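Local coordinates for protein fungal protease inhibitor-1 (Antheraea mylitta, PDB 3BT4) that inhibits trypsin, chymotrypsin and proteases of the fungi Aspergillus oryzae and Rhizopus oryzae, acting as a serine protease inhibitor, at residues H33-V44 against Y56-V67; L46-T55 against C68-C79. One frame throughout, in Å; residues are numbered along the deposited sequence.

Contact 1: residues H33-V44 against Y56-V67; sequences HSGKCACCPACV and YSKEIGETPSAV
Tyr56 opens the contact by crossing the imidazole of His33, in a small disulfide-rich inhibitor fold where residues 33-44 form a hairpin with classic beta bulges and residues 56-67 run along it, mostly as irregular loop. Tyr56 lays CE1 over one face of the His33 ring, near its rim, its ring turned away from the backbone N (chi1 -178°) and the two planes inclined at 32°. Its hydroxyl donates to His33 O in the carbonyl plane, on a lone pair, with OH to O at 2.6 Å, so one tyrosine packs on the histidine ring and also holds its backbone. Lys58 serves chiefly through its main chain: Cys37 N gives a hydrogen bond to Lys58 O at 2.7 Å, from above the carbonyl plane, while the aliphatic part of the lysine lies against Cys37 and its CD reaches Ala38 CB at 3.8 Å. Gly61, with positive phi, belongs to a G1 beta bulge facing Ser57 and, having no side chain to run into Lys36 CG, lets Lys36 come close, the two CA atoms being 3.9 Å apart. Thr63 uses both branches: OG1 accepts from Gly35 N at 3.0 Å, and methyl CG2 rests on His33 O. The Thr63 carbonyl accepts a hydrogen bond from a water that also binds Ser34 OG and Ser65 OG. Pro64 O accepts one from His33 NE2 at 2.8 Å, nearly in the ring plane. Ser65, small enough to sit beside Cys43 O, presents its carbonyl to the CA of Val44. Val67 closes the ring's edge with CG1 at 3.6 Å from His33 CE1, while on the face opposite Tyr56, Val44 CG1 stands 3.5 Å above the imidazole plane, over its centre.

Contact 2: residues L46-T55 against C68-C79; sequences LLRERAACKT and CQEPLKCLNGVC
The backbones join first in parallel, Gln69 N donating to Leu47 O at 2.9 Å, and then at the type II turn 48-51, where Arg50 N binds Cys79 O and Cys79 N binds Ala51 O at 2.9 Å, and just past it Cys53 N donates to Gly77 O from above its carbonyl plane. Gly77, with positive phi, suits the type I' turn 75-78 that presents this carbonyl. One disulfide crosses the contact, Cys53-Cys74; the second, Cys68-Cys79, lies within 68-79 and packs beside it. Cys53 places SG between its backbone N and carbonyl carbon (chi1 50°), aimed at Cys74 SG, and the 2.0 Å bond has a chi3 of 96°. Cys68 SG lies 3.8 Å from Cys53 SG, and Leu47 CB covers Cys79 SG at 3.7 Å. Leu72 lays CD2 against Glu49 N, while Leu46 crosses Gln69 at about a right angle, Leu46 CD1 lying 3.6 Å from Gln69 NE2. Val78 rests CG1 on Arg50 O. Glu70 finds its charged partner in Arg30, on strand 28-30. In this surface contact the bridging disulfide, the second packed against it and the main-chain hydrogen bonds probably do much of the work of fixing the shape.

In the fold
From the N terminus the chain passes helix 8-11 and strand 28-30 before reaching 33-44, whose four cysteines tie it back to Cys4, Cys9, Cys14 and Cys23. Strand 40-47 then leads directly into 46-55, and the chain returns through 56-67 and 68-79. Contact 1 closes the loop from 44 to 56, contact 2 the loop from 55 to 68; because the segments alternate, the two closures cross instead of nesting. They meet on the mixed sheet, where central strand 40-47 runs parallel to 66-68, and Val67 O probably accepts from Leu47 N. Contact 1 thus ties the cysteine-rich 33-44 to the loop 56-67, and contact 2 fastens the small 73-75/78-80 hairpin to the residues after strand 40-47.

Contact 1: residues H33-V44 against Y56-V67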
loop_
_atom_site.group_PDB
_atom_site.type_symbol
_atom_site.label_atom_id
_atom_site.label_comp_id
_atom_site.label_asym_id
_atom_site.label_seq_id
_atom_site.Cartn_x
_atom_site.Cartn_y
_atom_site.Cartn_z
ATOM N N HIS A 33 3.001 -2.739 -3.706
ATOM C CA HIS A 33 2.597 -1.860 -2.593
ATOM C C HIS A 33 3.232 -0.483 -2.654
ATOM O O HIS A 33 2.539 0.512 -2.492
ATOM C CB HIS A 33 2.876 -2.496 -1.211
ATOM C CG HIS A 33 2.206 -1.771 -0.073
ATOM N ND1 HIS A 33 0.864 -1.913 0.214
ATOM C CD2 HIS A 33 2.686 -0.880 0.826
ATOM C CE1 HIS A 33 0.543 -1.134 1.233
ATOM N NE2 HIS A 33 1.629 -0.493 1.619
ATOM N N SER A 34 4.547 -0.429 -2.868
ATOM C CA SER A 34 5.308 0.809 -2.711
ATOM C C SER A 34 5.572 1.532 -4.015
ATOM O O SER A 34 5.637 0.907 -5.086
ATOM C CB SER A 34 6.649 0.553 -2.022
ATOM O OG SER A 34 6.441 -0.234 -0.872
ATOM N N GLY A 35 5.750 2.850 -3.896
ATOM C CA GLY A 35 6.125 3.692 -5.036
ATOM C C GLY A 35 4.950 4.139 -5.871
ATOM O O GLY A 35 3.824 3.670 -5.691
ATOM N N LYS A 36 5.205 5.076 -6.784
ATOM C CA LYS A 36 4.171 5.479 -7.742
ATOM C C LYS A 36 3.562 4.243 -8.413
ATOM O O LYS A 36 4.294 3.358 -8.887
ATOM C CB LYS A 36 4.740 6.458 -8.768
ATOM C CG LYS A 36 5.095 7.810 -8.149
ATOM C CD LYS A 36 5.669 8.794 -9.166
ATOM C CE LYS A 36 7.193 8.687 -9.271
ATOM N NZ LYS A 36 7.859 8.898 -7.949
ATOM N N CYS A 37 2.227 4.178 -8.398
ATOM C CA CYS A 37 1.441 3.048 -8.924
ATOM C C CYS A 37 1.720 1.679 -8.274
ATOM O O CYS A 37 1.294 0.630 -8.797
ATOM C CB CYS A 37 1.498 2.990 -10.464
ATOM S SG CYS A 37 0.776 4.486 -11.226
ATOM N N ALA A 38 2.416 1.698 -7.130
ATOM C CA ALA A 38 2.617 0.487 -6.326
ATOM C C ALA A 38 3.414 -0.590 -7.085
ATOM O O ALA A 38 3.146 -1.772 -6.961
ATOM C CB ALA A 38 1.264 -0.053 -5.868
ATOM N N CYS A 39 4.416 -0.155 -7.851
ATOM C CA CYS A 39 5.288 -1.043 -8.636
ATOM C C CYS A 39 6.260 -1.869 -7.799
ATOM O O CYS A 39 6.759 -2.905 -8.263
ATOM C CB CYS A 39 6.054 -0.235 -9.690
ATOM S SG CYS A 39 4.937 0.583 -10.864
ATOM N N CYS A 40 6.505 -1.425 -6.566
ATOM C CA CYS A 40 7.446 -2.113 -5.674
ATOM C C CYS A 40 6.785 -2.966 -4.583
ATOM O O CYS A 40 5.806 -2.547 -3.955
ATOM C CB CYS A 40 8.428 -1.128 -5.040
ATOM S SG CYS A 40 9.641 -0.406 -6.198
ATOM N N PRO A 41 7.341 -4.163 -4.343
ATOM C CA PRO A 41 6.909 -5.016 -3.230
ATOM C C PRO A 41 7.189 -4.350 -1.883
ATOM O O PRO A 41 8.041 -3.486 -1.798
ATOM C CB PRO A 41 7.784 -6.270 -3.401
ATOM C CG PRO A 41 8.985 -5.773 -4.209
ATOM C CD PRO A 41 8.426 -4.780 -5.127
ATOM N N ALA A 42 6.466 -4.747 -0.841
ATOM C CA ALA A 42 6.686 -4.198 0.500
ATOM C C ALA A 42 6.400 -5.228 1.577
ATOM O O ALA A 42 5.607 -6.146 1.375
ATOM C CB ALA A 42 5.811 -2.994 0.713
ATOM N N CYS A 43 7.051 -5.073 2.724
ATOM C CA CYS A 43 6.666 -5.802 3.924
ATOM C C CYS A 43 5.731 -4.864 4.681
ATOM O O CYS A 43 6.148 -3.813 5.167
ATOM C CB CYS A 43 7.898 -6.186 4.745
ATOM S SG CYS A 43 9.168 -7.086 3.730
ATOM N N VAL A 44 4.447 -5.216 4.719
ATOM C CA VAL A 44 3.442 -4.303 5.270
ATOM C C VAL A 44 2.938 -4.673 6.675
ATOM O O VAL A 44 2.916 -5.839 7.073
ATOM C CB VAL A 44 2.264 -4.075 4.280
ATOM C CG1 VAL A 44 2.812 -3.731 2.894
ATOM C CG2 VAL A 44 1.378 -5.279 4.190
ATOM N N TYR A 56 -2.756 6.674 2.058
ATOM C CA TYR A 56 -2.193 5.787 1.055
ATOM C C TYR A 56 -2.831 6.106 -0.280
ATOM O O TYR A 56 -4.054 5.971 -0.437
ATOM C CB TYR A 56 -2.440 4.313 1.396
ATOM C CG TYR A 56 -1.813 3.368 0.394
ATOM C CD1 TYR A 56 -0.497 2.943 0.541
ATOM C CD2 TYR A 56 -2.530 2.920 -0.719
ATOM C CE1 TYR A 56 0.087 2.085 -0.383
ATOM C CE2 TYR A 56 -1.945 2.067 -1.663
ATOM C CZ TYR A 56 -0.638 1.653 -1.472
ATOM O OH TYR A 56 -0.052 0.805 -2.372
ATOM N N SER A 57 -1.995 6.520 -1.233
ATOM C CA SER A 57 -2.431 6.735 -2.614
ATOM C C SER A 57 -1.290 6.402 -3.571
ATOM O O SER A 57 -0.306 7.132 -3.649
ATOM C CB SER A 57 -2.944 8.165 -2.828
ATOM O OG SER A 57 -3.329 8.367 -4.184
ATOM N N LYS A 58 -1.433 5.275 -4.268
ATOM C CA LYS A 58 -0.444 4.805 -5.250
ATOM C C LYS A 58 -0.428 5.701 -6.487
ATOM O O LYS A 58 0.632 5.917 -7.081
ATOM C CB LYS A 58 -0.696 3.352 -5.651
ATOM C CG LYS A 58 -1.873 3.147 -6.551
ATOM C CD LYS A 58 -1.927 1.735 -7.068
ATOM C CE LYS A 58 -3.203 1.523 -7.847
ATOM N NZ LYS A 58 -3.191 0.242 -8.587
ATOM N N GLU A 59 -1.598 6.241 -6.834
ATOM C CA GLU A 59 -1.751 7.217 -7.918
ATOM C C GLU A 59 -0.867 8.411 -7.685
ATOM O O GLU A 59 -0.540 9.150 -8.603
ATOM C CB GLU A 59 -3.201 7.706 -7.988
ATOM C CG GLU A 59 -4.197 6.681 -8.485
ATOM C CD GLU A 59 -4.470 5.554 -7.503
ATOM O OE1 GLU A 59 -4.797 4.445 -7.968
ATOM O OE2 GLU A 59 -4.374 5.761 -6.275
ATOM N N ILE A 60 -0.477 8.582 -6.437
ATOM C CA ILE A 60 0.181 9.788 -5.984
ATOM C C ILE A 60 1.607 9.496 -5.518
ATOM O O ILE A 60 2.414 10.423 -5.311
ATOM C CB ILE A 60 -0.680 10.426 -4.844
ATOM C CG1 ILE A 60 -1.146 11.827 -5.217
ATOM C CG2 ILE A 60 0.009 10.388 -3.504
ATOM C CD1 ILE A 60 -2.485 11.841 -5.921
ATOM N N GLY A 61 1.902 8.206 -5.336
ATOM C CA GLY A 61 3.179 7.757 -4.791
ATOM C C GLY A 61 3.325 7.830 -3.279
ATOM O O GLY A 61 4.426 7.667 -2.762
ATOM N N GLU A 62 2.231 8.064 -2.558
ATOM C CA GLU A 62 2.268 8.055 -1.086
ATOM C C GLU A 62 1.886 6.697 -0.569
ATOM O O GLU A 62 0.714 6.385 -0.466
ATOM C CB GLU A 62 1.324 9.097 -0.496
ATOM C CG GLU A 62 1.826 10.513 -0.640
ATOM C CD GLU A 62 3.153 10.782 0.064
ATOM O OE1 GLU A 62 3.277 10.504 1.276
ATOM O OE2 GLU A 62 4.073 11.289 -0.607
ATOM N N THR A 63 2.895 5.894 -0.239
ATOM C CA THR A 63 2.715 4.460 -0.045
ATOM C C THR A 63 3.324 3.963 1.265
ATOM O O THR A 63 4.345 3.258 1.251
ATOM C CB THR A 63 3.296 3.650 -1.220
ATOM O OG1 THR A 63 4.660 4.012 -1.401
ATOM C CG2 THR A 63 2.561 3.957 -2.493
ATOM N N PRO A 64 2.688 4.314 2.403
ATOM C CA PRO A 64 3.189 3.855 3.703
ATOM C C PRO A 64 3.076 2.340 3.821
ATOM O O PRO A 64 2.150 1.751 3.269
ATOM C CB PRO A 64 2.255 4.535 4.714
ATOM C CG PRO A 64 1.016 4.874 3.942
ATOM C CD PRO A 64 1.468 5.134 2.534
ATOM N N SER A 65 4.017 1.724 4.534
ATOM C CA SER A 65 4.017 0.277 4.729
ATOM C C SER A 65 3.005 -0.171 5.761
ATOM O O SER A 65 2.712 -1.351 5.880
ATOM C CB SER A 65 5.411 -0.200 5.121
ATOM O OG SER A 65 6.280 -0.031 4.012
ATOM N N ALA A 66 2.475 0.776 6.516
ATOM C CA ALA A 66 1.481 0.468 7.529
ATOM C C ALA A 66 0.157 0.935 6.979
ATOM O O ALA A 66 -0.058 2.124 6.777
ATOM C CB ALA A 66 1.813 1.172 8.844
ATOM N N VAL A 67 -0.728 -0.013 6.724
ATOM C CA VAL A 67 -1.988 0.292 6.057
ATOM C C VAL A 67 -3.176 -0.290 6.825
ATOM O O VAL A 67 -3.019 -1.239 7.589
ATOM C CB VAL A 67 -1.967 -0.148 4.552
ATOM C CG1 VAL A 67 -1.099 0.815 3.709
ATOM C CG2 VAL A 67 -1.510 -1.597 4.398
HETATM O O HOH W 1 5.671 0.829 1.290
#

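Contact 2: residues L46-T55 against C68-C79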
loop_
_atom_site.group_PDB
_atom_site.type_symbol
_atom_site.label_atom_id
_atom_site.label_comp_id
_atom_site.label_asym_id
_atom_site.label_seq_id
_atom_site.Cartn_x
_atom_site.Cartn_y
_atom_site.Cartn_z
ATOM N N LEU A 46 -0.459 -4.199 9.191
ATOM C CA LEU A 46 -1.891 -3.877 9.120
ATOM C C LEU A 46 -2.428 -3.237 10.389
ATOM O O LEU A 46 -2.034 -3.600 11.513
ATOM C CB LEU A 46 -2.742 -5.087 8.702
ATOM C CG LEU A 46 -2.387 -5.783 7.377
ATOM C CD1 LEU A 46 -3.292 -6.976 7.125
ATOM C CD2 LEU A 46 -2.412 -4.813 6.191
ATOM N N LEU A 47 -3.332 -2.278 10.187
ATOM C CA LEU A 47 -3.906 -1.490 11.271
ATOM C C LEU A 47 -5.382 -1.785 11.473
ATOM O O LEU A 47 -6.106 -2.118 10.533
ATOM C CB LEU A 47 -3.694 0.000 11.011
ATOM C CG LEU A 47 -2.296 0.458 10.569
ATOM C CD1 LEU A 47 -2.400 1.802 9.933
ATOM C CD2 LEU A 47 -1.298 0.492 11.698
ATOM N N ARG A 48 -5.808 -1.666 12.724
ATOM C CA ARG A 48 -7.171 -1.935 13.126
ATOM C C ARG A 48 -8.077 -0.717 12.947
ATOM O O ARG A 48 -7.609 0.413 12.818
ATOM C CB ARG A 48 -7.196 -2.354 14.601
ATOM C CG ARG A 48 -6.315 -3.533 14.980
ATOM C CD ARG A 48 -6.924 -4.810 14.509
ATOM N NE ARG A 48 -6.436 -5.967 15.257
ATOM C CZ ARG A 48 -6.997 -6.416 16.380
ATOM N NH1 ARG A 48 -8.052 -5.792 16.901
ATOM N NH2 ARG A 48 -6.504 -7.495 16.973
ATOM N N GLU A 49 -9.386 -0.958 12.991
ATOM C CA GLU A 49 -10.376 0.108 12.958
ATOM C C GLU A 49 -10.138 1.152 14.053
ATOM O O GLU A 49 -9.937 0.806 15.218
ATOM C CB GLU A 49 -11.782 -0.480 13.091
ATOM C CG GLU A 49 -12.868 0.551 12.875
ATOM C CD GLU A 49 -14.280 -0.034 12.862
ATOM O OE1 GLU A 49 -14.471 -1.210 13.266
ATOM O OE2 GLU A 49 -15.199 0.711 12.463
ATOM N N ARG A 50 -10.179 2.421 13.643
ATOM C CA ARG A 50 -9.998 3.601 14.509
ATOM C C ARG A 50 -8.547 4.015 14.672
ATOM O O ARG A 50 -8.275 5.179 14.963
ATOM C CB ARG A 50 -10.640 3.445 15.897
ATOM C CG ARG A 50 -12.129 3.241 15.898
ATOM C CD ARG A 50 -12.854 4.203 14.972
ATOM N NE ARG A 50 -14.190 3.675 14.677
ATOM C CZ ARG A 50 -15.261 3.827 15.467
ATOM N NH1 ARG A 50 -15.171 4.516 16.607
ATOM N NH2 ARG A 50 -16.425 3.293 15.110
ATOM N N ALA A 51 -7.622 3.068 14.504
ATOM C CA ALA A 51 -6.192 3.352 14.654
ATOM C C ALA A 51 -5.784 4.414 13.639
ATOM O O ALA A 51 -6.319 4.462 12.555
ATOM C CB ALA A 51 -5.372 2.099 14.485
ATOM N N ALA A 52 -4.865 5.291 14.033
ATOM C CA ALA A 52 -4.343 6.328 13.157
ATOM C C ALA A 52 -3.560 5.735 11.990
ATOM O O ALA A 52 -2.867 4.732 12.136
ATOM C CB ALA A 52 -3.468 7.298 13.951
ATOM N N CYS A 53 -3.678 6.373 10.834
ATOM C CA CYS A 53 -3.015 5.914 9.622
ATOM C C CYS A 53 -2.573 7.096 8.771
ATOM O O CYS A 53 -3.209 8.156 8.800
ATOM C CB CYS A 53 -3.970 5.057 8.799
ATOM S SG CYS A 53 -5.566 5.861 8.548
ATOM N N LYS A 54 -1.503 6.887 8.000
ATOM C CA LYS A 54 -1.060 7.865 7.008
ATOM C C LYS A 54 -1.717 7.572 5.673
ATOM O O LYS A 54 -1.889 6.419 5.297
ATOM C CB LYS A 54 0.456 7.841 6.846
ATOM C CG LYS A 54 1.256 7.887 8.155
ATOM C CD LYS A 54 2.667 7.294 7.958
ATOM C CE LYS A 54 3.494 8.155 6.998
ATOM N NZ LYS A 54 4.980 7.882 7.032
ATOM N N THR A 55 -2.072 8.628 4.949
ATOM C CA THR A 55 -2.778 8.494 3.673
ATOM C C THR A 55 -2.019 7.582 2.668
ATOM O O THR A 55 -0.790 7.674 2.490
ATOM C CB THR A 55 -3.071 9.886 3.034
ATOM O OG1 THR A 55 -1.843 10.582 2.824
ATOM C CG2 THR A 55 -3.921 10.728 3.927
ATOM N N CYS A 68 -4.352 0.290 6.650
ATOM C CA CYS A 68 -5.557 -0.243 7.287
ATOM C C CYS A 68 -5.854 -1.658 6.806
ATOM O O CYS A 68 -5.664 -1.966 5.617
ATOM C CB CYS A 68 -6.761 0.667 7.011
ATOM S SG CYS A 68 -6.485 2.340 7.585
ATOM N N GLN A 69 -6.314 -2.508 7.714
ATOM C CA GLN A 69 -6.619 -3.888 7.354
ATOM C C GLN A 69 -7.910 -3.936 6.535
ATOM O O GLN A 69 -8.989 -3.613 7.040
ATOM C CB GLN A 69 -6.689 -4.787 8.594
ATOM C CG GLN A 69 -6.767 -6.290 8.294
ATOM C CD GLN A 69 -6.440 -7.177 9.502
ATOM O OE1 GLN A 69 -6.726 -6.830 10.653
ATOM N NE2 GLN A 69 -5.835 -8.330 9.237
ATOM N N GLU A 70 -7.771 -4.335 5.266
ATOM C CA GLU A 70 -8.883 -4.422 4.306
ATOM C C GLU A 70 -10.115 -5.073 4.911
ATOM O O GLU A 70 -9.980 -6.060 5.640
ATOM C CB GLU A 70 -8.449 -5.179 3.037
ATOM C CG GLU A 70 -7.565 -4.376 2.102
ATOM C CD GLU A 70 -6.085 -4.427 2.476
ATOM O OE1 GLU A 70 -5.321 -3.541 2.014
ATOM O OE2 GLU A 70 -5.693 -5.344 3.231
ATOM N N PRO A 71 -11.322 -4.542 4.611
ATOM C CA PRO A 71 -11.666 -3.457 3.691
ATOM C C PRO A 71 -11.701 -2.060 4.331
ATOM O O PRO A 71 -12.312 -1.138 3.773
ATOM C CB PRO A 71 -13.072 -3.851 3.225
ATOM C CG PRO A 71 -13.657 -4.595 4.377
ATOM C CD PRO A 71 -12.527 -5.089 5.253
ATOM N N LEU A 72 -11.066 -1.911 5.492
ATOM C CA LEU A 72 -10.949 -0.609 6.166
ATOM C C LEU A 72 -10.188 0.360 5.291
ATOM O O LEU A 72 -9.228 -0.033 4.603
ATOM C CB LEU A 72 -10.212 -0.751 7.504
ATOM C CG LEU A 72 -10.858 -1.021 8.865
ATOM C CD1 LEU A 72 -12.178 -1.732 8.833
ATOM C CD2 LEU A 72 -9.881 -1.785 9.733
ATOM N N LYS A 73 -10.615 1.626 5.307
ATOM C CA LYS A 73 -9.904 2.658 4.551
ATOM C C LYS A 73 -9.406 3.771 5.469
ATOM O O LYS A 73 -10.056 4.116 6.442
ATOM C CB LYS A 73 -10.774 3.227 3.404
ATOM C CG LYS A 73 -11.314 2.191 2.349
ATOM C CD LYS A 73 -10.251 1.158 1.887
ATOM C CE LYS A 73 -10.716 0.183 0.763
ATOM N NZ LYS A 73 -12.036 -0.495 0.980
ATOM N N CYS A 74 -8.245 4.323 5.147
ATOM C CA CYS A 74 -7.705 5.455 5.869
ATOM C C CYS A 74 -8.390 6.754 5.464
ATOM O O CYS A 74 -8.011 7.391 4.479
ATOM C CB CYS A 74 -6.199 5.574 5.641
ATOM S SG CYS A 74 -5.440 6.765 6.718
ATOM N N LEU A 75 -9.393 7.141 6.249
ATOM C CA LEU A 75 -10.127 8.370 6.016
ATOM C C LEU A 75 -9.995 9.270 7.219
ATOM O O LEU A 75 -10.190 8.835 8.358
ATOM C CB LEU A 75 -11.610 8.083 5.755
ATOM C CG LEU A 75 -11.990 7.364 4.454
ATOM C CD1 LEU A 75 -13.487 7.150 4.393
ATOM C CD2 LEU A 75 -11.514 8.159 3.238
ATOM N N ASN A 76 -9.688 10.538 6.958
ATOM C CA ASN A 76 -9.514 11.541 8.015
ATOM C C ASN A 76 -8.393 11.154 8.992
ATOM O O ASN A 76 -8.370 11.584 10.147
ATOM C CB ASN A 76 -10.850 11.832 8.731
ATOM C CG ASN A 76 -11.972 12.300 7.759
ATOM O OD1 ASN A 76 -13.154 12.271 8.097
ATOM N ND2 ASN A 76 -11.594 12.729 6.559
ATOM N N GLY A 77 -7.464 10.329 8.503
ATOM C CA GLY A 77 -6.277 9.917 9.276
ATOM C C GLY A 77 -6.547 8.785 10.252
ATOM O O GLY A 77 -5.755 8.535 11.140
ATOM N N VAL A 78 -7.659 8.087 10.048
ATOM C CA VAL A 78 -8.138 7.040 10.930
ATOM C C VAL A 78 -8.600 5.854 10.053
ATOM O O VAL A 78 -9.250 6.057 9.025
ATOM C CB VAL A 78 -9.305 7.621 11.811
ATOM C CG1 VAL A 78 -10.280 6.570 12.250
ATOM C CG2 VAL A 78 -8.757 8.372 13.016
ATOM N N CYS A 79 -8.245 4.628 10.424
ATOM C CA CYS A 79 -8.804 3.443 9.742
ATOM C C CYS A 79 -10.316 3.318 9.968
ATOM O O CYS A 79 -10.778 3.019 11.067
ATOM C CB CYS A 79 -8.076 2.166 10.151
ATOM S SG CYS A 79 -6.351 2.121 9.628
#